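Local atomic coordinates of programmed cell death 6-interacting protein (Homo sapiens, PDB entry 5WA1), a protein that helps sort cargo into multivesicular bodies and takes part in cytokinesis, membrane repair and apoptosis, its Bro1 domain, the part present here, including the region that binds CHMP4 proteins. Residues A[91-96]-A[366-371]; A[178-183]-A[362-367]; A[115-120]-A[127-132]. One frame throughout, in Å; residues are numbered along the deposited sequence.

Contact 1 (A[91-96]-A[366-371])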
ATOM      1  N   ARG A  91       1.656 -17.760   3.409  1.00 56.41           N
ATOM      2  CA  ARG A  91       1.596 -19.207   3.255  1.00 55.82           C
ATOM      3  C   ARG A  91       0.154 -19.697   3.237  1.00 66.36           C
ATOM      4  O   ARG A  91      -0.206 -20.561   2.426  1.00 58.30           O
ATOM      5  CB  ARG A  91       2.383 -19.888   4.374  1.00 57.53           C
ATOM      6  CG  ARG A  91       2.347 -21.411   4.287  1.00 65.15           C
ATOM      7  CD  ARG A  91       2.855 -22.078   5.559  1.00 71.99           C
ATOM      8  NE  ARG A  91       2.519 -23.501   5.577  1.00 80.86           N
ATOM      9  CZ  ARG A  91       2.676 -24.301   6.627  1.00 81.53           C
ATOM     10  NH1 ARG A  91       3.173 -23.824   7.762  1.00 82.42           N
ATOM     11  NH2 ARG A  91       2.333 -25.579   6.542  1.00 77.72           N
ATOM     12  N   TYR A  92      -0.691 -19.154   4.116  1.00 54.65           N
ATOM     13  CA  TYR A  92      -2.076 -19.610   4.151  1.00 62.77           C
ATOM     14  C   TYR A  92      -2.824 -19.207   2.882  1.00 58.81           C
ATOM     15  O   TYR A  92      -3.678 -19.964   2.408  1.00 60.22           O
ATOM     16  CB  TYR A  92      -2.775 -19.081   5.408  1.00 56.46           C
ATOM     17  CG  TYR A  92      -4.238 -19.444   5.505  1.00 59.34           C
ATOM     18  CD1 TYR A  92      -4.637 -20.771   5.648  1.00 62.62           C
ATOM     19  CD2 TYR A  92      -5.223 -18.464   5.446  1.00 57.82           C
ATOM     20  CE1 TYR A  92      -5.975 -21.110   5.729  1.00 72.46           C
ATOM     21  CE2 TYR A  92      -6.571 -18.797   5.526  1.00 60.51           C
ATOM     22  CZ  TYR A  92      -6.939 -20.121   5.667  1.00 67.36           C
ATOM     23  OH  TYR A  92      -8.269 -20.465   5.747  1.00 64.96           O
ATOM     24  N   TYR A  93      -2.503 -18.045   2.302  1.00 57.56           N
ATOM     25  CA  TYR A  93      -3.095 -17.685   1.017  1.00 52.52           C
ATOM     26  C   TYR A  93      -2.664 -18.649  -0.081  1.00 55.20           C
ATOM     27  O   TYR A  93      -3.490 -19.082  -0.892  1.00 60.97           O
ATOM     28  CB  TYR A  93      -2.721 -16.248   0.632  1.00 49.77           C
ATOM     29  CG  TYR A  93      -3.332 -15.822  -0.681  1.00 57.22           C
ATOM     30  CD1 TYR A  93      -4.663 -15.438  -0.754  1.00 49.40           C
ATOM     31  CD2 TYR A  93      -2.581 -15.815  -1.853  1.00 63.32           C
ATOM     32  CE1 TYR A  93      -5.231 -15.049  -1.954  1.00 57.20           C
ATOM     33  CE2 TYR A  93      -3.141 -15.423  -3.060  1.00 58.50           C
ATOM     34  CZ  TYR A  93      -4.465 -15.042  -3.103  1.00 60.06           C
ATOM     35  OH  TYR A  93      -5.031 -14.657  -4.299  1.00 69.94           O
ATOM     36  N   ASP A  94      -1.376 -18.997  -0.125  1.00 64.63           N
ATOM     37  CA  ASP A  94      -0.907 -19.969  -1.109  1.00 62.90           C
ATOM     38  C   ASP A  94      -1.619 -21.306  -0.948  1.00 67.04           C
ATOM     39  O   ASP A  94      -1.986 -21.944  -1.940  1.00 69.42           O
ATOM     40  CB  ASP A  94       0.605 -20.168  -0.987  1.00 70.51           C
ATOM     41  CG  ASP A  94       1.402 -18.997  -1.531  1.00 85.93           C
ATOM     42  OD1 ASP A  94       0.815 -18.147  -2.235  1.00 89.05           O
ATOM     43  OD2 ASP A  94       2.621 -18.937  -1.263  1.00 88.00           O
ATOM     44  N   GLN A  95      -1.827 -21.742   0.294  1.00 69.34           N
ATOM     45  CA  GLN A  95      -2.406 -23.062   0.513  1.00 70.88           C
ATOM     46  C   GLN A  95      -3.851 -23.113   0.032  1.00 71.63           C
ATOM     47  O   GLN A  95      -4.252 -24.072  -0.635  1.00 83.90           O
ATOM     48  CB  GLN A  95      -2.299 -23.441   1.989  1.00 67.18           C
ATOM     49  CG  GLN A  95      -2.461 -24.933   2.257  1.00 81.65           C
ATOM     50  CD  GLN A  95      -1.485 -25.777   1.463  1.00 81.96           C
ATOM     51  OE1 GLN A  95      -0.347 -26.000   1.884  1.00 79.95           O
ATOM     52  NE2 GLN A  95      -1.928 -26.254   0.304  1.00 82.19           N
ATOM     53  N   ILE A  96      -4.634 -22.074   0.327  1.00 72.51           N
ATOM     54  CA  ILE A  96      -6.037 -22.047  -0.082  1.00 73.28           C
ATOM     55  C   ILE A  96      -6.162 -22.012  -1.603  1.00 74.19           C
ATOM     56  O   ILE A  96      -6.996 -22.718  -2.187  1.00 77.97           O
ATOM     57  CB  ILE A  96      -6.756 -20.857   0.574  1.00 79.10           C
ATOM     58  CG1 ILE A  96      -6.691 -20.972   2.100  1.00 81.83           C
ATOM     59  CG2 ILE A  96      -8.194 -20.775   0.096  1.00 78.33           C
ATOM     60  CD1 ILE A  96      -7.397 -22.179   2.663  1.00 89.79           C
ATOM     61  N   VAL A 366       0.943 -16.932  -7.121  1.00 72.22           N
ATOM     62  CA  VAL A 366       1.113 -18.062  -6.223  1.00 82.52           C
ATOM     63  C   VAL A 366       2.200 -18.979  -6.772  1.00 92.24           C
ATOM     64  O   VAL A 366       2.126 -19.400  -7.926  1.00 88.68           O
ATOM     65  CB  VAL A 366      -0.217 -18.804  -6.041  1.00 79.60           C
ATOM     66  CG1 VAL A 366      -0.036 -20.027  -5.151  1.00 81.80           C
ATOM     67  CG2 VAL A 366      -1.264 -17.859  -5.470  1.00 73.06           C
ATOM     68  N   PRO A 367       3.212 -19.296  -5.947  1.00102.81           N
ATOM     69  CA  PRO A 367       3.320 -18.943  -4.525  1.00 99.64           C
ATOM     70  C   PRO A 367       3.860 -17.540  -4.231  1.00 85.71           C
ATOM     71  O   PRO A 367       4.890 -17.135  -4.782  1.00 87.12           O
ATOM     72  CB  PRO A 367       4.288 -20.002  -3.990  1.00102.50           C
ATOM     73  CG  PRO A 367       5.193 -20.266  -5.148  1.00104.43           C
ATOM     74  CD  PRO A 367       4.333 -20.153  -6.382  1.00104.48           C
ATOM     75  N   ILE A 368       3.163 -16.800  -3.358  1.00 77.08           N
ATOM     76  CA  ILE A 368       3.686 -15.518  -2.889  1.00 70.31           C
ATOM     77  C   ILE A 368       4.454 -15.652  -1.580  1.00 72.38           C
ATOM     78  O   ILE A 368       5.136 -14.700  -1.174  1.00 73.17           O
ATOM     79  CB  ILE A 368       2.578 -14.450  -2.728  1.00 67.64           C
ATOM     80  CG1 ILE A 368       1.524 -14.854  -1.690  1.00 60.34           C
ATOM     81  CG2 ILE A 368       1.917 -14.152  -4.067  1.00 67.91           C
ATOM     82  CD1 ILE A 368       0.394 -13.811  -1.549  1.00 55.42           C
ATOM     83  N   SER A 369       4.383 -16.802  -0.914  1.00 70.70           N
ATOM     84  CA  SER A 369       5.172 -17.045   0.287  1.00 73.63           C
ATOM     85  C   SER A 369       6.481 -17.746  -0.065  1.00 82.79           C
ATOM     86  O   SER A 369       6.607 -18.401  -1.103  1.00 84.32           O
ATOM     87  CB  SER A 369       4.389 -17.895   1.293  1.00 67.41           C
ATOM     88  OG  SER A 369       4.403 -19.262   0.921  1.00 75.30           O
ATOM     89  N   GLN A 370       7.460 -17.609   0.826  1.00 82.93           N
ATOM     90  CA  GLN A 370       8.771 -18.212   0.616  1.00 86.94           C
ATOM     91  C   GLN A 370       8.767 -19.684   0.998  1.00 92.22           C
ATOM     92  O   GLN A 370       8.108 -20.093   1.959  1.00 91.68           O
ATOM     93  CB  GLN A 370       9.838 -17.476   1.425  1.00 89.41           C
ATOM     94  CG  GLN A 370      10.145 -16.086   0.896  1.00102.11           C
ATOM     95  CD  GLN A 370      10.621 -16.106  -0.545  1.00111.03           C
ATOM     96  OE1 GLN A 370      11.780 -16.416  -0.825  1.00108.36           O
ATOM     97  NE2 GLN A 370       9.725 -15.775  -1.470  1.00114.80           N
ATOM     98  N   LYS A 371       9.520 -20.477   0.236  1.00 96.39           N
ATOM     99  CA  LYS A 371       9.699 -21.902   0.503  1.00 95.32           C
ATOM    100  C   LYS A 371       8.351 -22.595   0.678  1.00 93.50           C
ATOM    101  O   LYS A 371       8.133 -23.366   1.616  1.00 99.81           O
ATOM    102  CB  LYS A 371      10.596 -22.116   1.727  1.00106.09           C
ATOM    103  CG  LYS A 371      12.039 -21.668   1.535  1.00118.88           C
ATOM    104  CD  LYS A 371      12.829 -21.699   2.842  1.00127.70           C
ATOM    105  CE  LYS A 371      12.318 -20.651   3.826  1.00132.00           C
ATOM    106  NZ  LYS A 371      13.260 -20.433   4.964  1.00137.09           N
TER

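Contact 2 (A[178-183]-A[362-367])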
ATOM      1  N   SER A 178       0.039  -2.709  -2.709  1.00 41.10           N
ATOM      2  CA  SER A 178      -0.630  -2.113  -3.860  1.00 41.38           C
ATOM      3  C   SER A 178      -1.098  -3.176  -4.842  1.00 45.83           C
ATOM      4  O   SER A 178      -2.225  -3.117  -5.345  1.00 42.48           O
ATOM      5  CB  SER A 178       0.305  -1.126  -4.563  1.00 38.93           C
ATOM      6  OG  SER A 178      -0.338  -0.557  -5.706  1.00 39.99           O
ATOM      7  N   GLY A 179      -0.234  -4.149  -5.145  1.00 46.20           N
ATOM      8  CA  GLY A 179      -0.611  -5.189  -6.086  1.00 44.82           C
ATOM      9  C   GLY A 179      -1.642  -6.145  -5.527  1.00 44.81           C
ATOM     10  O   GLY A 179      -2.470  -6.684  -6.273  1.00 46.65           O
ATOM     11  N   ALA A 180      -1.619  -6.370  -4.214  1.00 44.02           N
ATOM     12  CA  ALA A 180      -2.583  -7.290  -3.622  1.00 43.89           C
ATOM     13  C   ALA A 180      -3.967  -6.657  -3.524  1.00 48.17           C
ATOM     14  O   ALA A 180      -4.967  -7.319  -3.815  1.00 47.45           O
ATOM     15  CB  ALA A 180      -2.103  -7.755  -2.246  1.00 42.90           C
ATOM     16  N   PHE A 181      -4.048  -5.380  -3.120  1.00 46.31           N
ATOM     17  CA  PHE A 181      -5.335  -4.691  -3.162  1.00 42.74           C
ATOM     18  C   PHE A 181      -5.867  -4.639  -4.585  1.00 44.13           C
ATOM     19  O   PHE A 181      -7.073  -4.786  -4.813  1.00 47.87           O
ATOM     20  CB  PHE A 181      -5.220  -3.272  -2.595  1.00 38.91           C
ATOM     21  CG  PHE A 181      -5.056  -3.218  -1.101  1.00 37.00           C
ATOM     22  CD1 PHE A 181      -5.910  -3.918  -0.263  1.00 35.31           C
ATOM     23  CD2 PHE A 181      -4.043  -2.443  -0.533  1.00 38.64           C
ATOM     24  CE1 PHE A 181      -5.759  -3.860   1.121  1.00 45.39           C
ATOM     25  CE2 PHE A 181      -3.881  -2.386   0.844  1.00 39.16           C
ATOM     26  CZ  PHE A 181      -4.742  -3.086   1.676  1.00 43.07           C
ATOM     27  N   LEU A 182      -4.974  -4.444  -5.559  1.00 45.16           N
ATOM     28  CA  LEU A 182      -5.408  -4.384  -6.954  1.00 43.62           C
ATOM     29  C   LEU A 182      -5.885  -5.743  -7.444  1.00 52.35           C
ATOM     30  O   LEU A 182      -6.841  -5.827  -8.229  1.00 55.70           O
ATOM     31  CB  LEU A 182      -4.273  -3.873  -7.834  1.00 58.49           C
ATOM     32  CG  LEU A 182      -4.672  -3.653  -9.285  1.00 66.68           C
ATOM     33  CD1 LEU A 182      -5.741  -2.576  -9.359  1.00 65.40           C
ATOM     34  CD2 LEU A 182      -3.460  -3.279 -10.107  1.00 70.90           C
ATOM     35  N   HIS A 183      -5.227  -6.822  -7.011  1.00 53.67           N
ATOM     36  CA  HIS A 183      -5.711  -8.156  -7.360  1.00 46.13           C
ATOM     37  C   HIS A 183      -7.105  -8.397  -6.796  1.00 57.76           C
ATOM     38  O   HIS A 183      -7.957  -8.996  -7.463  1.00 62.72           O
ATOM     39  CB  HIS A 183      -4.738  -9.225  -6.861  1.00 46.71           C
ATOM     40  CG  HIS A 183      -5.011 -10.587  -7.418  1.00 57.06           C
ATOM     41  ND1 HIS A 183      -5.516 -11.617  -6.655  1.00 61.35           N
ATOM     42  CD2 HIS A 183      -4.847 -11.088  -8.665  1.00 59.52           C
ATOM     43  CE1 HIS A 183      -5.655 -12.693  -7.407  1.00 53.67           C
ATOM     44  NE2 HIS A 183      -5.257 -12.400  -8.632  1.00 61.04           N
ATOM     45  N   THR A 362       2.733  -4.859  -7.488  1.00 47.81           N
ATOM     46  CA  THR A 362       3.307  -6.199  -7.647  1.00 50.63           C
ATOM     47  C   THR A 362       2.205  -7.215  -7.921  1.00 58.06           C
ATOM     48  O   THR A 362       1.292  -7.362  -7.097  1.00 54.92           O
ATOM     49  CB  THR A 362       4.084  -6.599  -6.394  1.00 55.08           C
ATOM     50  OG1 THR A 362       5.046  -5.579  -6.081  1.00 47.06           O
ATOM     51  CG2 THR A 362       4.802  -7.931  -6.598  1.00 52.30           C
ATOM     52  N   PRO A 363       2.239  -7.929  -9.042  1.00 65.33           N
ATOM     53  CA  PRO A 363       1.208  -8.942  -9.291  1.00 69.34           C
ATOM     54  C   PRO A 363       1.317 -10.083  -8.293  1.00 57.94           C
ATOM     55  O   PRO A 363       2.400 -10.416  -7.806  1.00 55.67           O
ATOM     56  CB  PRO A 363       1.499  -9.414 -10.720  1.00 74.35           C
ATOM     57  CG  PRO A 363       2.932  -9.073 -10.953  1.00 72.80           C
ATOM     58  CD  PRO A 363       3.209  -7.832 -10.147  1.00 66.08           C
ATOM     59  N   VAL A 364       0.177 -10.666  -7.954  1.00 65.74           N
ATOM     60  CA  VAL A 364       0.180 -11.814  -7.061  1.00 61.96           C
ATOM     61  C   VAL A 364       0.278 -13.074  -7.921  1.00 69.13           C
ATOM     62  O   VAL A 364      -0.554 -13.317  -8.801  1.00 71.12           O
ATOM     63  CB  VAL A 364      -1.042 -11.816  -6.122  1.00 63.87           C
ATOM     64  CG1 VAL A 364      -1.285 -10.426  -5.579  1.00 53.69           C
ATOM     65  CG2 VAL A 364      -2.294 -12.362  -6.766  1.00 78.68           C
ATOM     66  N   ASN A 365       1.358 -13.824  -7.725  1.00 67.14           N
ATOM     67  CA  ASN A 365       1.621 -15.051  -8.474  1.00 71.54           C
ATOM     68  C   ASN A 365       1.941 -16.121  -7.443  1.00 78.86           C
ATOM     69  O   ASN A 365       3.063 -16.176  -6.929  1.00 80.95           O
ATOM     70  CB  ASN A 365       2.761 -14.880  -9.472  1.00 78.74           C
ATOM     71  CG  ASN A 365       2.434 -13.884 -10.567  1.00 86.63           C
ATOM     72  OD1 ASN A 365       1.381 -13.965 -11.204  1.00 90.36           O
ATOM     73  ND2 ASN A 365       3.337 -12.929 -10.789  1.00 80.07           N
ATOM     74  N   VAL A 366       0.943 -16.932  -7.121  1.00 72.22           N
ATOM     75  CA  VAL A 366       1.113 -18.062  -6.223  1.00 82.52           C
ATOM     76  C   VAL A 366       2.200 -18.979  -6.772  1.00 92.24           C
ATOM     77  O   VAL A 366       2.126 -19.400  -7.926  1.00 88.68           O
ATOM     78  CB  VAL A 366      -0.217 -18.804  -6.041  1.00 79.60           C
ATOM     79  CG1 VAL A 366      -0.036 -20.027  -5.151  1.00 81.80           C
ATOM     80  CG2 VAL A 366      -1.264 -17.859  -5.470  1.00 73.06           C
ATOM     81  N   PRO A 367       3.212 -19.296  -5.947  1.00102.81           N
ATOM     82  CA  PRO A 367       3.320 -18.943  -4.525  1.00 99.64           C
ATOM     83  C   PRO A 367       3.860 -17.540  -4.231  1.00 85.71           C
ATOM     84  O   PRO A 367       4.890 -17.135  -4.782  1.00 87.12           O
ATOM     85  CB  PRO A 367       4.288 -20.002  -3.990  1.00102.50           C
ATOM     86  CG  PRO A 367       5.193 -20.266  -5.148  1.00104.43           C
ATOM     87  CD  PRO A 367       4.333 -20.153  -6.382  1.00104.48           C
TER

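Contact 3 (A[115-120]-A[127-132])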
ATOM      1  N   THR A 115     -16.826 -16.361   8.094  1.00 71.36           N
ATOM      2  CA  THR A 115     -17.443 -15.126   8.550  1.00 74.81           C
ATOM      3  C   THR A 115     -16.348 -14.103   8.790  1.00 64.91           C
ATOM      4  O   THR A 115     -15.420 -14.359   9.562  1.00 67.09           O
ATOM      5  CB  THR A 115     -18.251 -15.356   9.825  1.00 80.35           C
ATOM      6  OG1 THR A 115     -19.265 -16.332   9.569  1.00 78.63           O
ATOM      7  CG2 THR A 115     -18.904 -14.061  10.280  1.00 83.65           C
ATOM      8  N   TRP A 116     -16.462 -12.952   8.130  1.00 58.23           N
ATOM      9  CA  TRP A 116     -15.473 -11.889   8.212  1.00 60.65           C
ATOM     10  C   TRP A 116     -16.170 -10.572   8.509  1.00 59.30           C
ATOM     11  O   TRP A 116     -17.301 -10.335   8.073  1.00 61.47           O
ATOM     12  CB  TRP A 116     -14.675 -11.756   6.916  1.00 63.49           C
ATOM     13  CG  TRP A 116     -13.720 -12.875   6.684  1.00 63.29           C
ATOM     14  CD1 TRP A 116     -14.010 -14.117   6.198  1.00 62.38           C
ATOM     15  CD2 TRP A 116     -12.307 -12.852   6.918  1.00 54.20           C
ATOM     16  NE1 TRP A 116     -12.864 -14.873   6.118  1.00 60.82           N
ATOM     17  CE2 TRP A 116     -11.805 -14.120   6.555  1.00 61.58           C
ATOM     18  CE3 TRP A 116     -11.419 -11.887   7.402  1.00 58.04           C
ATOM     19  CZ2 TRP A 116     -10.453 -14.444   6.657  1.00 59.69           C
ATOM     20  CZ3 TRP A 116     -10.074 -12.212   7.503  1.00 57.44           C
ATOM     21  CH2 TRP A 116      -9.608 -13.479   7.135  1.00 55.42           C
ATOM     22  N   LYS A 117     -15.492  -9.748   9.263  1.00 63.11           N
ATOM     23  CA  LYS A 117     -15.993  -8.469   9.643  1.00 69.15           C
ATOM     24  C   LYS A 117     -15.377  -7.368   8.769  1.00 62.05           C
ATOM     25  O   LYS A 117     -14.294  -7.518   8.258  1.00 54.13           O
ATOM     26  CB  LYS A 117     -15.633  -8.257  11.082  1.00 76.12           C
ATOM     27  CG  LYS A 117     -16.371  -7.144  11.753  1.00 81.91           C
ATOM     28  CD  LYS A 117     -15.806  -6.927  13.130  1.00 87.87           C
ATOM     29  CE  LYS A 117     -16.356  -5.649  13.712  1.00 95.76           C
ATOM     30  NZ  LYS A 117     -15.423  -5.098  14.722  1.00101.85           N
ATOM     31  N   ASP A 118     -16.096  -6.275   8.577  1.00 59.29           N
ATOM     32  CA  ASP A 118     -15.574  -5.174   7.772  1.00 55.54           C
ATOM     33  C   ASP A 118     -14.352  -4.561   8.442  1.00 56.36           C
ATOM     34  O   ASP A 118     -14.336  -4.340   9.657  1.00 58.73           O
ATOM     35  CB  ASP A 118     -16.648  -4.109   7.565  1.00 60.29           C
ATOM     36  CG  ASP A 118     -16.283  -3.117   6.476  1.00 65.62           C
ATOM     37  OD1 ASP A 118     -15.581  -2.125   6.776  1.00 59.19           O
ATOM     38  OD2 ASP A 118     -16.695  -3.331   5.315  1.00 66.98           O
ATOM     39  N   ALA A 119     -13.317  -4.279   7.636  1.00 51.18           N
ATOM     40  CA  ALA A 119     -12.108  -3.676   8.180  1.00 55.64           C
ATOM     41  C   ALA A 119     -12.344  -2.244   8.646  1.00 62.54           C
ATOM     42  O   ALA A 119     -11.637  -1.762   9.541  1.00 64.63           O
ATOM     43  CB  ALA A 119     -10.989  -3.704   7.139  1.00 52.84           C
ATOM     44  N   PHE A 120     -13.326  -1.550   8.063  1.00 55.89           N
ATOM     45  CA  PHE A 120     -13.496  -0.117   8.277  1.00 62.22           C
ATOM     46  C   PHE A 120     -14.812   0.235   8.949  1.00 71.25           C
ATOM     47  O   PHE A 120     -14.819   1.020   9.905  1.00 74.35           O
ATOM     48  CB  PHE A 120     -13.394   0.635   6.941  1.00 58.29           C
ATOM     49  CG  PHE A 120     -12.142   0.338   6.176  1.00 49.35           C
ATOM     50  CD1 PHE A 120     -10.900   0.559   6.747  1.00 45.23           C
ATOM     51  CD2 PHE A 120     -12.207  -0.171   4.887  1.00 50.81           C
ATOM     52  CE1 PHE A 120      -9.750   0.290   6.046  1.00 45.36           C
ATOM     53  CE2 PHE A 120     -11.056  -0.457   4.183  1.00 47.82           C
ATOM     54  CZ  PHE A 120      -9.826  -0.221   4.761  1.00 45.19           C
ATOM     55  N   GLY A 127     -27.375  -2.068  15.421  1.00167.81           N
ATOM     56  CA  GLY A 127     -27.467  -3.204  14.524  1.00161.64           C
ATOM     57  C   GLY A 127     -26.230  -4.076  14.518  1.00151.24           C
ATOM     58  O   GLY A 127     -25.969  -4.786  13.543  1.00148.22           O
ATOM     59  N   GLY A 128     -25.458  -4.031  15.603  1.00146.77           N
ATOM     60  CA  GLY A 128     -24.252  -4.825  15.702  1.00144.04           C
ATOM     61  C   GLY A 128     -23.189  -4.398  14.699  1.00143.28           C
ATOM     62  O   GLY A 128     -23.283  -3.367  14.030  1.00138.91           O
ATOM     63  N   SER A 129     -22.156  -5.230  14.606  1.00144.61           N
ATOM     64  CA  SER A 129     -21.063  -4.972  13.686  1.00141.42           C
ATOM     65  C   SER A 129     -21.468  -5.329  12.258  1.00125.64           C
ATOM     66  O   SER A 129     -22.526  -5.912  12.005  1.00131.63           O
ATOM     67  CB  SER A 129     -19.816  -5.753  14.098  1.00147.68           C
ATOM     68  OG  SER A 129     -20.047  -7.149  14.049  1.00152.71           O
ATOM     69  N   VAL A 130     -20.606  -4.967  11.315  1.00 97.14           N
ATOM     70  CA  VAL A 130     -20.828  -5.236   9.899  1.00 84.01           C
ATOM     71  C   VAL A 130     -20.045  -6.498   9.560  1.00 78.75           C
ATOM     72  O   VAL A 130     -18.822  -6.466   9.389  1.00 71.53           O
ATOM     73  CB  VAL A 130     -20.418  -4.048   9.024  1.00 84.40           C
ATOM     74  CG1 VAL A 130     -20.664  -4.364   7.554  1.00 86.86           C
ATOM     75  CG2 VAL A 130     -21.194  -2.807   9.435  1.00 81.22           C
ATOM     76  N   LYS A 131     -20.760  -7.618   9.471  1.00 80.51           N
ATOM     77  CA  LYS A 131     -20.191  -8.926   9.196  1.00 82.33           C
ATOM     78  C   LYS A 131     -20.791  -9.492   7.917  1.00 85.45           C
ATOM     79  O   LYS A 131     -21.881  -9.098   7.490  1.00 92.44           O
ATOM     80  CB  LYS A 131     -20.450  -9.900  10.355  1.00 94.07           C
ATOM     81  CG  LYS A 131     -19.817  -9.512  11.679  1.00105.10           C
ATOM     82  CD  LYS A 131     -20.159 -10.539  12.754  1.00114.85           C
ATOM     83  CE  LYS A 131     -19.389 -10.289  14.044  1.00120.68           C
ATOM     84  NZ  LYS A 131     -19.704 -11.309  15.084  1.00122.63           N
ATOM     85  N   LEU A 132     -20.068 -10.431   7.310  1.00 80.35           N
ATOM     86  CA  LEU A 132     -20.584 -11.183   6.170  1.00 81.69           C
ATOM     87  C   LEU A 132     -20.089 -12.620   6.251  1.00 72.18           C
ATOM     88  O   LEU A 132     -18.891 -12.858   6.433  1.00 66.02           O
ATOM     89  CB  LEU A 132     -20.157 -10.545   4.843  1.00 76.85           C
ATOM     90  CG  LEU A 132     -20.454 -11.368   3.585  1.00 74.92           C
ATOM     91  CD1 LEU A 132     -21.946 -11.689   3.466  1.00 83.72           C
ATOM     92  CD2 LEU A 132     -19.945 -10.655   2.340  1.00 71.57           C
TER

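Contact 1 (A[91-96]-A[366-371])
Asp94 of helix 83-97 turns its carboxylate toward the loop 366-371 and receives three hydrogen bonds there, two from backbone N-H groups and one from the Ser369 hydroxyl. A helix residue thereby holds an irregular loop of the Bro1 domain. Ile368 N reaches Asp94 OD1 at 2.9 Å on its syn lone pair. OD2 is gripped twice: Ser369 N comes in on the syn side and Ser369 OG, set between its own backbone N and carbonyl carbon (chi1 78°), on the anti side, both from the same face of the carboxylate plane. Bonds to both oxygens should hold the carboxylate's rotation. Aspartate suits the place because its short side chain brings two acceptors close to successive loop amides.

Ile368 CD1 sits 3.6 Å from Tyr93 CD2, the side chains crossing at about a right angle; Val366 CG2 approaches the ring more loosely. Val366 and Pro367 touch the carboxylate on one side and otherwise face solvent. Of the Arg91 side chain only CB comes near Ser369 OG, at 4.0 Å, the rest leading away; Arg91 N lies closer, 3.5 Å from Ser369 CB.

Behind the loop, Tyr92 and Tyr93 pack on helix 137-157, while Arg91 and Gln95 touch helix 56-75.

Contact 2 (A[178-183]-A[362-367])
His183 places CG anti to its backbone N (chi1 -168°), which sets CG on the loop side of helix 164-191, the ring following; Val364, with CG1 anti to its carbonyl carbon (chi1 -43°), sets CG2 between backbone N and carbonyl carbon, where this methyl meets the ring. The contact belongs to the helical Bro1 domain and joins one of its long helices to the extended segment that follows helix 319-340. It contains no hydrogen bond between the two segments and works by close packing.

Val364 divides its two branches between neighbouring turns of the helix. CG2 lies over the centre of one face of the His183 ring, a CH-pi contact in which the methyl is nearly on the ring normal. CG1 points to the preceding turn and rests 3.9 Å from Ala180 CA, with Ala180 CB a little farther off at 4.3 Å; it is also 3.9 Å from His183 CB. A beta-branched residue suits this position, since its two methyls can touch the ring and the helix backbone at once. The small side chain of Ala180 lets the valine come close to the helix; Ala180 also packs against Leu145 and Ala149 of helix 137-157. The flat imidazole offers the methyl a broad surface, but the contact buries His183 ND1, which has no polar partner in the model.

At the other end, Gly179 and Thr362 bring their backbones together, their CA atoms 4.3 Å apart. Gly179 has no side chain, and this lets the Thr362 carbonyl come right up to it. A CA-H...O contact forms there, Gly179 CA lying 3.1 Å from Thr362 O with an angle of 156° at the hydrogen.

Contact 3 (A[115-120]-A[127-132])
Lys117 and Lys131 stand side by side on one face of a beta hairpin with a long connecting loop, set in the otherwise largely helical Bro1 domain. They form a non-hydrogen-bonded antiparallel pair, their CA atoms only 4.2 Å apart. Their aliphatic chains cross obliquely and touch loosely, Lys117 CG to Lys131 CG at 4.2 Å. Lys117 has CG anti to the backbone N (chi1 -165°), which puts this CG 3.5 Å from Val130 O; its extended chain then brings CE beside Ser129, whose position is uncertain, whereas the end of Lys131 leads away. Long, flexible lysines suit this face: the methylenes touch near the backbone while the ammonium ends diverge.

Trp116 and Leu132 occupy the opposite face as a hydrogen-bonded pair. Their backbones bond in both directions, Trp116 N to Leu132 O at 3.0 Å and Leu132 N to Trp116 O at 2.9 Å, but the ends of both side chains turn away from the partner strand. The Trp116 and Tyr139 rings meet edge-to-face, and the indole's one polar group, NE1, bonds to Glu140 OE1.

Beyond the paired strands, Asp118 N still reaches Val130 O at 2.9 Å, and Asp118 CB meets Val130 CG1 at 4.0 Å. Asp118 also forms an Asx turn: OD1 accepts from Phe120 N, and from Asp121 N as well, while OD2 takes the backbone N of Asp199. Its short carboxylate thus shapes the chain as it leaves the strand.

On its other edge, strand 114-117 bonds through Thr115 and Lys117 to the backbone of Ser34 and Lys32. Trp116 packs on helices 56-75 and 137-157, and Phe120 reaches helix 202-226.

In the fold
Contacts 1 and 2 fix successive parts of one loop, sharing Val366 and Pro367; their centres are 12 Å apart. Segment 362-371 runs from helix 164-191 to helix 83-97, and side chains of the two helices also touch, Tyr93 OH of contact 1 lying 3.7 Å from His183 CE1 of contact 2. This loop falls within the region that interacts with CHMP4 proteins. Contact 3 is separate, its centre about 26 Å from that of contact 1 and 24 Å from that of contact 2, with no touch to either. Helix 137-157 links all three, packing against Tyr93, Ala180 and Trp116, and its Glu140 bonds to both Tyr92 and Trp116.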